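Local coordinates for protein restriction endonuclease LpnPI (Legionella pneumophila subsp. pneumophila str. Philadelphia 1, PDB 4RZL) that recognises modified cytosine in DNA through this N-terminal SRA-like domain, as part of a longer modification-dependent restriction enzyme that probably cuts DNA, at residues A[87-92]-A[180-185]; A[113-118]-A[126-131]; A[156-161]-A[184-189]; A[191-196]-A[209-214]. All blocks are in the same frame, centred on the assembly; numbering follows the deposited sequence.

Interaction 1: A[87-92]-A[180-185]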
# COMPACT_ATOMS: atom_id res chain seq x y z
N GLN A 87 8.69 6.71 5.50
CA GLN A 87 7.42 6.74 6.19
C GLN A 87 6.29 7.12 5.24
O GLN A 87 6.41 8.06 4.46
CB GLN A 87 7.47 7.74 7.35
CG GLN A 87 6.24 7.70 8.23
CD GLN A 87 6.31 8.70 9.35
OE1 GLN A 87 5.79 9.80 9.24
NE2 GLN A 87 6.96 8.33 10.45
N PHE A 88 5.20 6.37 5.29
CA PHE A 88 4.05 6.63 4.43
C PHE A 88 2.84 6.98 5.27
O PHE A 88 2.47 6.24 6.17
CB PHE A 88 3.76 5.40 3.56
CG PHE A 88 2.60 5.58 2.61
CD1 PHE A 88 2.57 6.63 1.71
CD2 PHE A 88 1.56 4.67 2.61
CE1 PHE A 88 1.52 6.79 0.83
CE2 PHE A 88 0.49 4.81 1.71
CZ PHE A 88 0.48 5.89 0.83
N ILE A 89 2.21 8.11 4.97
CA ILE A 89 0.99 8.49 5.66
C ILE A 89 -0.19 8.31 4.72
O ILE A 89 -0.18 8.85 3.61
CB ILE A 89 1.03 9.94 6.16
CG1 ILE A 89 2.17 10.10 7.16
CG2 ILE A 89 -0.30 10.32 6.79
CD1 ILE A 89 2.36 11.52 7.63
N TYR A 90 -1.18 7.55 5.17
CA TYR A 90 -2.27 7.06 4.33
C TYR A 90 -3.62 7.28 4.99
O TYR A 90 -3.80 6.95 6.16
CB TYR A 90 -2.06 5.58 4.05
CG TYR A 90 -3.17 4.90 3.28
CD1 TYR A 90 -3.25 5.02 1.90
CD2 TYR A 90 -4.12 4.14 3.94
CE1 TYR A 90 -4.26 4.38 1.19
CE2 TYR A 90 -5.15 3.50 3.24
CZ TYR A 90 -5.21 3.62 1.87
OH TYR A 90 -6.22 2.98 1.18
N TYR A 91 -4.58 7.82 4.25
CA TYR A 91 -5.92 8.05 4.81
C TYR A 91 -6.89 6.97 4.36
O TYR A 91 -6.85 6.52 3.22
CB TYR A 91 -6.43 9.45 4.43
CG TYR A 91 -5.73 10.54 5.20
CD1 TYR A 91 -4.54 11.09 4.75
CD2 TYR A 91 -6.24 10.99 6.42
CE1 TYR A 91 -3.88 12.06 5.47
CE2 TYR A 91 -5.60 12.00 7.14
CZ TYR A 91 -4.42 12.52 6.66
OH TYR A 91 -3.76 13.50 7.37
N GLY A 92 -7.79 6.62 5.23
CA GLY A 92 -8.67 5.53 5.06
C GLY A 92 -9.83 5.81 4.11
O GLY A 92 -9.91 6.79 3.54
N ASN A 180 -12.38 9.35 9.90
CA ASN A 180 -11.63 8.54 8.97
C ASN A 180 -10.27 8.24 9.59
O ASN A 180 -9.79 8.99 10.45
CB ASN A 180 -11.48 9.26 7.61
CG ASN A 180 -11.03 8.31 6.47
OD1 ASN A 180 -11.21 7.08 6.54
ND2 ASN A 180 -10.42 8.90 5.43
N TYR A 181 -9.62 7.16 9.16
CA TYR A 181 -8.32 6.84 9.72
C TYR A 181 -7.19 7.58 9.03
O TYR A 181 -7.18 7.76 7.80
CB TYR A 181 -8.05 5.34 9.64
CG TYR A 181 -8.66 4.53 10.76
CD1 TYR A 181 -8.52 4.93 12.10
CD2 TYR A 181 -9.40 3.39 10.49
CE1 TYR A 181 -9.10 4.20 13.12
CE2 TYR A 181 -9.97 2.65 11.51
CZ TYR A 181 -9.82 3.06 12.82
OH TYR A 181 -10.38 2.31 13.81
N ARG A 182 -6.24 8.03 9.83
CA ARG A 182 -4.93 8.44 9.35
C ARG A 182 -3.96 7.37 9.83
O ARG A 182 -3.77 7.18 11.04
CB ARG A 182 -4.56 9.82 9.87
CG ARG A 182 -3.16 10.29 9.53
CD ARG A 182 -2.94 11.61 10.23
NE ARG A 182 -1.69 12.27 9.90
CZ ARG A 182 -0.59 12.20 10.64
NH1 ARG A 182 -0.59 11.46 11.75
NH2 ARG A 182 0.50 12.85 10.28
N ALA A 183 -3.38 6.63 8.89
CA ALA A 183 -2.55 5.47 9.22
C ALA A 183 -1.11 5.70 8.80
O ALA A 183 -0.86 6.17 7.70
CB ALA A 183 -3.10 4.20 8.54
N ILE A 184 -0.16 5.33 9.66
CA ILE A 184 1.26 5.55 9.38
C ILE A 184 1.99 4.21 9.21
O ILE A 184 1.88 3.31 10.05
CB ILE A 184 1.92 6.39 10.50
CG1 ILE A 184 1.16 7.71 10.68
CG2 ILE A 184 3.43 6.61 10.22
CD1 ILE A 184 1.87 8.74 11.56
N PHE A 185 2.71 4.07 8.10
CA PHE A 185 3.39 2.83 7.74
C PHE A 185 4.89 3.05 7.60
O PHE A 185 5.33 4.17 7.33
CB PHE A 185 2.86 2.27 6.42
CG PHE A 185 1.41 1.89 6.45
CD1 PHE A 185 0.41 2.83 6.20
CD2 PHE A 185 1.03 0.59 6.74
CE1 PHE A 185 -0.93 2.47 6.23
CE2 PHE A 185 -0.32 0.22 6.77
CZ PHE A 185 -1.29 1.16 6.51
O HOH W 1 -0.96 14.27 7.36

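Interaction 2: A[113-118]-A[126-131]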
# COMPACT_ATOMS: atom_id res chain seq x y z
N LYS A 113 -7.78 -1.17 11.13
CA LYS A 113 -7.85 -1.35 12.58
C LYS A 113 -7.30 -2.73 12.99
O LYS A 113 -6.54 -2.85 13.95
CB LYS A 113 -9.29 -1.19 13.09
CG LYS A 113 -9.39 -1.39 14.60
CD LYS A 113 -10.82 -1.33 15.13
CE LYS A 113 -10.89 -1.72 16.62
NZ LYS A 113 -9.83 -1.01 17.41
N MET A 114 -7.67 -3.76 12.25
CA MET A 114 -7.19 -5.11 12.55
C MET A 114 -5.68 -5.23 12.43
O MET A 114 -5.03 -5.83 13.28
CB MET A 114 -7.85 -6.13 11.62
CG MET A 114 -9.30 -6.43 11.97
SD MET A 114 -10.01 -7.54 10.76
CE MET A 114 -8.68 -8.74 10.61
N LEU A 115 -5.13 -4.64 11.37
CA LEU A 115 -3.70 -4.71 11.08
C LEU A 115 -2.87 -4.00 12.14
O LEU A 115 -1.85 -4.52 12.59
CB LEU A 115 -3.40 -4.10 9.72
CG LEU A 115 -3.96 -4.80 8.49
CD1 LEU A 115 -3.52 -4.02 7.27
CD2 LEU A 115 -3.45 -6.20 8.43
N PHE A 116 -3.30 -2.81 12.56
CA PHE A 116 -2.54 -2.10 13.59
C PHE A 116 -2.71 -2.75 14.98
O PHE A 116 -1.73 -2.87 15.73
CB PHE A 116 -2.93 -0.61 13.61
CG PHE A 116 -2.29 0.18 12.51
CD1 PHE A 116 -2.78 0.11 11.21
CD2 PHE A 116 -1.15 0.94 12.75
CE1 PHE A 116 -2.17 0.81 10.17
CE2 PHE A 116 -0.53 1.65 11.72
CZ PHE A 116 -1.05 1.58 10.43
N ASP A 117 -3.91 -3.23 15.29
CA ASP A 117 -4.12 -3.93 16.57
C ASP A 117 -3.27 -5.21 16.65
O ASP A 117 -2.70 -5.52 17.69
CB ASP A 117 -5.61 -4.26 16.77
CG ASP A 117 -6.46 -3.00 17.04
OD1 ASP A 117 -5.87 -1.92 17.26
OD2 ASP A 117 -7.70 -3.10 17.05
N SER A 118 -3.20 -5.96 15.56
CA SER A 118 -2.32 -7.12 15.47
C SER A 118 -0.86 -6.72 15.70
O SER A 118 -0.13 -7.37 16.46
CB SER A 118 -2.47 -7.79 14.09
OG SER A 118 -1.52 -8.82 13.92
N ARG A 126 1.53 -9.28 15.12
CA ARG A 126 1.77 -9.19 13.68
C ARG A 126 1.34 -10.43 12.92
O ARG A 126 1.50 -10.50 11.71
CB ARG A 126 3.24 -8.89 13.39
CG ARG A 126 3.77 -7.64 14.08
CD ARG A 126 5.31 -7.57 13.96
NE ARG A 126 5.90 -8.73 14.61
CZ ARG A 126 6.19 -8.80 15.90
NH1 ARG A 126 5.96 -7.76 16.70
NH2 ARG A 126 6.72 -9.91 16.39
N ARG A 127 0.77 -11.41 13.62
CA ARG A 127 0.47 -12.71 13.01
C ARG A 127 -0.38 -12.63 11.74
O ARG A 127 -0.14 -13.34 10.77
CB ARG A 127 -0.24 -13.61 14.03
CG ARG A 127 -0.46 -15.04 13.54
CD ARG A 127 0.88 -15.75 13.33
NE ARG A 127 1.81 -15.48 14.43
CZ ARG A 127 1.88 -16.19 15.55
NH1 ARG A 127 1.07 -17.22 15.73
NH2 ARG A 127 2.75 -15.86 16.50
N ILE A 128 -1.39 -11.77 11.75
CA ILE A 128 -2.31 -11.74 10.62
C ILE A 128 -1.95 -10.66 9.61
O ILE A 128 -2.64 -10.48 8.62
CB ILE A 128 -3.76 -11.54 11.11
CG1 ILE A 128 -3.88 -10.27 11.95
CG2 ILE A 128 -4.21 -12.75 11.93
CD1 ILE A 128 -4.37 -9.05 11.18
N VAL A 129 -0.85 -9.96 9.85
CA VAL A 129 -0.42 -8.89 8.96
C VAL A 129 0.24 -9.44 7.70
O VAL A 129 1.26 -10.12 7.77
CB VAL A 129 0.57 -7.95 9.66
CG1 VAL A 129 1.04 -6.86 8.69
CG2 VAL A 129 -0.06 -7.34 10.93
N PRO A 130 -0.36 -9.15 6.53
CA PRO A 130 0.22 -9.55 5.25
C PRO A 130 1.17 -8.50 4.71
O PRO A 130 1.21 -7.38 5.21
CB PRO A 130 -1.01 -9.66 4.35
CG PRO A 130 -1.88 -8.56 4.85
CD PRO A 130 -1.64 -8.46 6.35
N PRO A 131 1.92 -8.84 3.66
CA PRO A 131 2.69 -7.81 2.97
C PRO A 131 1.76 -6.70 2.48
O PRO A 131 0.62 -6.96 2.09
CB PRO A 131 3.29 -8.55 1.79
CG PRO A 131 3.30 -9.95 2.18
CD PRO A 131 2.14 -10.17 3.07

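Interaction 3: A[156-161]-A[184-189]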
# COMPACT_ATOMS: atom_id res chain seq x y z
N GLY A 156 2.78 0.87 11.31
CA GLY A 156 3.52 1.46 12.41
C GLY A 156 4.83 2.06 11.95
O GLY A 156 5.19 1.98 10.76
N TYR A 157 5.55 2.65 12.89
CA TYR A 157 6.82 3.30 12.58
C TYR A 157 7.67 3.34 13.86
O TYR A 157 7.12 3.59 14.93
CB TYR A 157 6.59 4.72 12.02
CG TYR A 157 7.85 5.29 11.41
CD1 TYR A 157 8.18 5.02 10.09
CD2 TYR A 157 8.73 6.06 12.16
CE1 TYR A 157 9.35 5.51 9.53
CE2 TYR A 157 9.91 6.55 11.62
CZ TYR A 157 10.21 6.27 10.30
OH TYR A 157 11.37 6.75 9.75
N PRO A 158 8.99 3.08 13.75
CA PRO A 158 9.82 3.11 14.96
C PRO A 158 9.70 4.43 15.71
O PRO A 158 9.82 5.50 15.10
CB PRO A 158 11.25 2.90 14.43
CG PRO A 158 11.18 3.08 12.94
CD PRO A 158 9.76 2.74 12.54
N GLY A 159 9.39 4.35 17.00
CA GLY A 159 9.25 5.55 17.83
C GLY A 159 7.84 6.12 17.89
O GLY A 159 7.58 7.04 18.67
N LEU A 160 6.92 5.61 17.07
CA LEU A 160 5.53 6.05 17.13
C LEU A 160 4.67 5.09 17.95
O LEU A 160 4.69 3.88 17.73
CB LEU A 160 4.91 6.19 15.73
CG LEU A 160 5.32 7.34 14.82
CD1 LEU A 160 4.36 7.37 13.66
CD2 LEU A 160 5.31 8.67 15.57
N SER A 161 3.91 5.64 18.89
CA SER A 161 3.02 4.83 19.73
C SER A 161 1.81 4.32 18.96
O SER A 161 1.53 4.76 17.85
CB SER A 161 2.54 5.64 20.94
OG SER A 161 1.75 6.73 20.51
N ILE A 184 -0.16 5.33 9.66
CA ILE A 184 1.26 5.55 9.38
C ILE A 184 1.99 4.21 9.21
O ILE A 184 1.88 3.31 10.05
CB ILE A 184 1.92 6.39 10.50
CG1 ILE A 184 1.16 7.71 10.68
CG2 ILE A 184 3.43 6.61 10.22
CD1 ILE A 184 1.87 8.74 11.56
N PHE A 185 2.71 4.07 8.10
CA PHE A 185 3.39 2.83 7.74
C PHE A 185 4.89 3.05 7.60
O PHE A 185 5.33 4.17 7.33
CB PHE A 185 2.86 2.27 6.42
CG PHE A 185 1.41 1.89 6.45
CD1 PHE A 185 0.41 2.83 6.20
CD2 PHE A 185 1.03 0.59 6.74
CE1 PHE A 185 -0.93 2.47 6.23
CE2 PHE A 185 -0.32 0.22 6.77
CZ PHE A 185 -1.29 1.16 6.51
N THR A 186 5.65 1.96 7.75
CA THR A 186 7.08 1.94 7.50
C THR A 186 7.37 1.30 6.14
O THR A 186 6.86 0.22 5.84
CB THR A 186 7.84 1.12 8.56
OG1 THR A 186 7.59 1.67 9.85
CG2 THR A 186 9.35 1.08 8.25
N ILE A 187 8.18 1.96 5.32
CA ILE A 187 8.59 1.35 4.07
C ILE A 187 9.85 0.52 4.33
O ILE A 187 10.86 1.02 4.83
CB ILE A 187 8.84 2.41 2.97
CG1 ILE A 187 7.56 3.21 2.72
CG2 ILE A 187 9.29 1.74 1.68
CD1 ILE A 187 7.69 4.26 1.66
N LEU A 188 9.79 -0.76 3.97
CA LEU A 188 10.90 -1.67 4.21
C LEU A 188 12.04 -1.53 3.19
O LEU A 188 11.82 -1.18 2.03
CB LEU A 188 10.40 -3.11 4.20
CG LEU A 188 9.37 -3.48 5.25
CD1 LEU A 188 8.89 -4.91 5.02
CD2 LEU A 188 9.96 -3.33 6.65
N ASN A 189 13.25 -1.84 3.63
CA ASN A 189 14.41 -1.85 2.75
C ASN A 189 14.35 -3.05 1.81
O ASN A 189 15.09 -4.02 1.96
CB ASN A 189 15.70 -1.85 3.57
CG ASN A 189 16.96 -1.76 2.71
OD1 ASN A 189 16.89 -1.44 1.52
ND2 ASN A 189 18.10 -2.05 3.30

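Interaction 4: A[191-196]-A[209-214]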
# COMPACT_ATOMS: atom_id res chain seq x y z
N PRO A 191 14.43 -3.35 -2.24
CA PRO A 191 14.51 -2.61 -3.51
C PRO A 191 13.66 -3.22 -4.63
O PRO A 191 13.33 -2.52 -5.58
CB PRO A 191 16.00 -2.67 -3.87
CG PRO A 191 16.54 -3.87 -3.10
CD PRO A 191 15.72 -3.95 -1.84
N MET A 192 13.31 -4.50 -4.51
CA MET A 192 12.61 -5.20 -5.58
C MET A 192 11.79 -6.38 -5.08
O MET A 192 12.26 -7.19 -4.27
CB MET A 192 13.61 -5.70 -6.63
CG MET A 192 12.95 -6.47 -7.77
SD MET A 192 14.13 -7.20 -8.92
CE MET A 192 14.47 -8.73 -8.07
N VAL A 193 10.57 -6.48 -5.57
CA VAL A 193 9.79 -7.70 -5.38
C VAL A 193 9.79 -8.46 -6.70
O VAL A 193 9.31 -7.96 -7.71
CB VAL A 193 8.36 -7.41 -4.95
CG1 VAL A 193 7.61 -8.72 -4.69
CG2 VAL A 193 8.38 -6.52 -3.70
N SER A 194 10.35 -9.67 -6.70
CA SER A 194 10.55 -10.40 -7.97
C SER A 194 9.25 -10.95 -8.56
O SER A 194 8.30 -11.25 -7.83
CB SER A 194 11.53 -11.55 -7.75
OG SER A 194 10.86 -12.60 -7.08
N ARG A 195 9.21 -11.10 -9.88
CA ARG A 195 8.09 -11.76 -10.54
C ARG A 195 7.83 -13.16 -9.97
O ARG A 195 6.68 -13.57 -9.82
CB ARG A 195 8.31 -11.81 -12.05
CG ARG A 195 7.29 -12.68 -12.81
CD ARG A 195 5.83 -12.31 -12.55
NE ARG A 195 5.57 -10.88 -12.53
CZ ARG A 195 4.39 -10.35 -12.23
NH1 ARG A 195 3.37 -11.13 -11.90
NH2 ARG A 195 4.22 -9.04 -12.26
N LYS A 196 8.91 -13.88 -9.67
CA LYS A 196 8.79 -15.20 -9.05
C LYS A 196 8.00 -15.10 -7.75
O LYS A 196 7.07 -15.87 -7.53
CB LYS A 196 10.17 -15.81 -8.77
CG LYS A 196 10.13 -17.21 -8.11
CD LYS A 196 11.54 -17.77 -7.92
CE LYS A 196 11.55 -19.04 -7.07
NZ LYS A 196 10.85 -20.17 -7.74
N ASN A 209 13.59 -14.94 -1.83
CA ASN A 209 13.99 -14.11 -0.70
C ASN A 209 13.60 -12.63 -0.81
O ASN A 209 14.07 -11.83 -0.01
CB ASN A 209 15.52 -14.18 -0.54
CG ASN A 209 15.98 -15.44 0.17
OD1 ASN A 209 15.19 -16.35 0.43
ND2 ASN A 209 17.28 -15.50 0.48
N SER A 210 12.79 -12.28 -1.81
CA SER A 210 12.40 -10.87 -2.04
C SER A 210 11.86 -10.21 -0.77
O SER A 210 12.19 -9.07 -0.46
CB SER A 210 11.33 -10.77 -3.13
OG SER A 210 11.85 -11.05 -4.40
N LEU A 211 11.03 -10.94 -0.03
CA LEU A 211 10.39 -10.34 1.13
C LEU A 211 11.01 -10.74 2.45
O LEU A 211 10.36 -10.61 3.49
CB LEU A 211 8.90 -10.69 1.15
CG LEU A 211 8.12 -9.47 0.66
CD1 LEU A 211 8.29 -9.30 -0.85
CD2 LEU A 211 6.66 -9.55 1.05
N ASN A 212 12.27 -11.15 2.42
CA ASN A 212 12.94 -11.50 3.67
C ASN A 212 12.90 -10.38 4.74
O ASN A 212 12.70 -10.68 5.91
CB ASN A 212 14.39 -11.93 3.39
CG ASN A 212 14.50 -13.44 3.13
OD1 ASN A 212 13.49 -14.12 2.91
ND2 ASN A 212 15.72 -13.95 3.16
N PRO A 213 13.06 -9.10 4.34
CA PRO A 213 12.90 -8.09 5.41
C PRO A 213 11.48 -8.02 5.97
O PRO A 213 11.30 -7.60 7.11
CB PRO A 213 13.28 -6.79 4.71
CG PRO A 213 14.23 -7.22 3.62
CD PRO A 213 13.66 -8.52 3.13
N PHE A 214 10.49 -8.42 5.19
CA PHE A 214 9.13 -8.47 5.70
C PHE A 214 9.02 -9.60 6.72
O PHE A 214 8.50 -9.42 7.81
CB PHE A 214 8.10 -8.65 4.58
CG PHE A 214 6.72 -8.98 5.08
CD1 PHE A 214 5.91 -7.98 5.62
CD2 PHE A 214 6.24 -10.28 5.04
CE1 PHE A 214 4.65 -8.28 6.09
CE2 PHE A 214 4.97 -10.58 5.51
CZ PHE A 214 4.17 -9.59 6.04

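Interaction 1: A[87-92]-A[180-185]
Y91 and R182 meet as a non-hydrogen-bonded pair of two antiparallel strands. The R182 chain runs extended from CG to NE and crosses the Y91 ring obliquely. R182 CB lies 3.6 Å from Y91 CE2, and R182 CD comes to 3.5 Å from Y91 OH. Ring and guanidinium planes are 63° apart, so this is not a flat stack. On the same face I89 CD1 approaches R182 NH2 at 3.5 Å. Further along, I184 CG2 packs on Q87 CG at 3.6 Å. The other face holds F88, Y90, A183 and F185. F88 and F185 lie side by side and point the same way. Backbone pairs F88–F185 and Y90–A183 fix this register, and A183 N to Y90 O is 2.8 Å. Past the strand end, N180 ND2 donates to G92 O at 2.9 Å from above the carbonyl plane. N180 OD1 accepts from N94 N and N109 ND2, which sets the amide. F116 of helix 108-119 meets F185 edge-to-face. The two strands belong to the large sheet of the SRA-like domain. F88, Y90, A183 and F185 make its face here buried and mostly aromatic. On the opposite face the R182 chain lies against the Y91 ring, with a water bonded to Y91 OH and only weakly to R182 NE.

Interaction 2: A[113-118]-A[126-131]
S118 sits near the C-terminal end of helix 108-119 and meets the type I beta turn R126 to V129, in the loop that leads to strand 132-137. This helix-turn-strand connection packs closely around the serine. S118 CB lies 3.6 Å from I128 CG1, and S118 OG is 3.6 Å from V129 CG2. I128 CG1 stands between its own backbone N and carbonyl carbon (chi1 57°), a crowded position that faces it to the serine. From there I128 CD1 lies 3.7 Å from S118 CB. Deeper in, L115 CD2 touches P130 CD at 3.6 Å, the two side chains crossing at about a right angle. Both L115 and P130 also rest on I66 of strand 65-70, so this inner side is continuous with the sheet.

The outer side is looser. M114 is exposed, and its CE comes no closer to I128 CD1 than 4.4 Å. R127 is exposed too and barely touches the helix. R126 starts away from the helix at CB, and its NE bonds to K218 O of helix 212-220. K218 NZ in turn bonds to the carbonyl oxygens of R127 and V129. Where the turn begins, R126 N bonds to S118 O at 2.9 Å, with the donor 65° out of the carbonyl plane.

Interaction 3: A[156-161]-A[184-189]
T186 and G156 are joined by a short side-chain bond. T186 CB lies 3.5 Å from G156 O, and its branch OG1 donates to that oxygen at 2.6 Å. OG1 stands anti to the carbonyl carbon of its own residue (chi1 -58°), which turns it to the loop. The donor is tilted 28° from the carbonyl plane. The same oxygen atom OG1 is also 3.3 Å from Y157 CA, 3.4 Å from Y157 CD1 and 3.6 Å from P158 CD. It is thus hemmed in by the start of the loop. The Y157 side chain crosses that of T186 at about a right angle, and P158 CD lies over one face of the Y157 ring, offset toward the rim. Y157 OH reaches K85 O.

Two residues earlier in the strand, G156 N bonds to I184 O. The positive phi of G156 suits glycine, because a CB there would press on the preceding carbonyl oxygen. A type II beta turn from Y157 to L160 then brings the leucine back. L160 CD1 meets I184 CD1 at 3.5 Å, the side chains crossing at about a right angle.

The loop leaves strand 147-155 and leads to strand 166-173, and both flank strand 176-187 in the sheet. Q87 of strand 87-91 touches Y157, while T186 packs on V154 of strand 147-155.

Interaction 4: A[191-196]-A[209-214]
The backbones of V193 and S210 come within 5.3 Å at their CA atoms, where strand 192-193 gives way to helix 195-199 and the chain before helix 212-220 passes by. S194 N donates to S210 OG at 3.1 Å, with an N-H...O angle of 160°. S210 OG lies anti to its own carbonyl carbon (chi1 -70°), and its CB is 3.9 Å from M192 O. The two hydroxyls, S194 OG and S210 OG, are 3.3 Å apart. D208 ties the two serines together through one carboxylate: OD2 bonds S194 OG and OD1 bonds S210 OG. S194 is the N-cap of helix 195-199, and its OG also bonds to W197 N. The capping residue is thus held through both its backbone N and its hydroxyl. L211 occupies the N-cap position of helix 212-220, so the contact links the starts of two helices. The apolar half is small. L211 CD1 fits against both methyls of V193, 3.9 Å from CG1 and 4.0 Å from CG2, and the side chains cross at a slant. V193 also packs on V152 of strand 147-155 and on L22 of strand 22-23.

Interactions 1 and 3 share I184 and F185 on strand 176-187, with centres 11 Å apart. Interaction 1 pairs that strand with strand 87-91, and interaction 3 adds the loop after strand 147-155. Interaction 2 is nested along the chain inside the loop closed by interaction 1. Its helix 108-119 lies on the sheet, where F116 touches both of the strand contacts. Interaction 4 comes last in sequence, about 23 Å from interaction 1 between centres and without touching it. F214 and L211 connect it to P131 of interaction 2, and L188 connects interaction 3 to F214. Within the DNA recognition domain, interactions 1 to 3 thus gather on the large sheet, and interaction 4 joins the two later helices beside it.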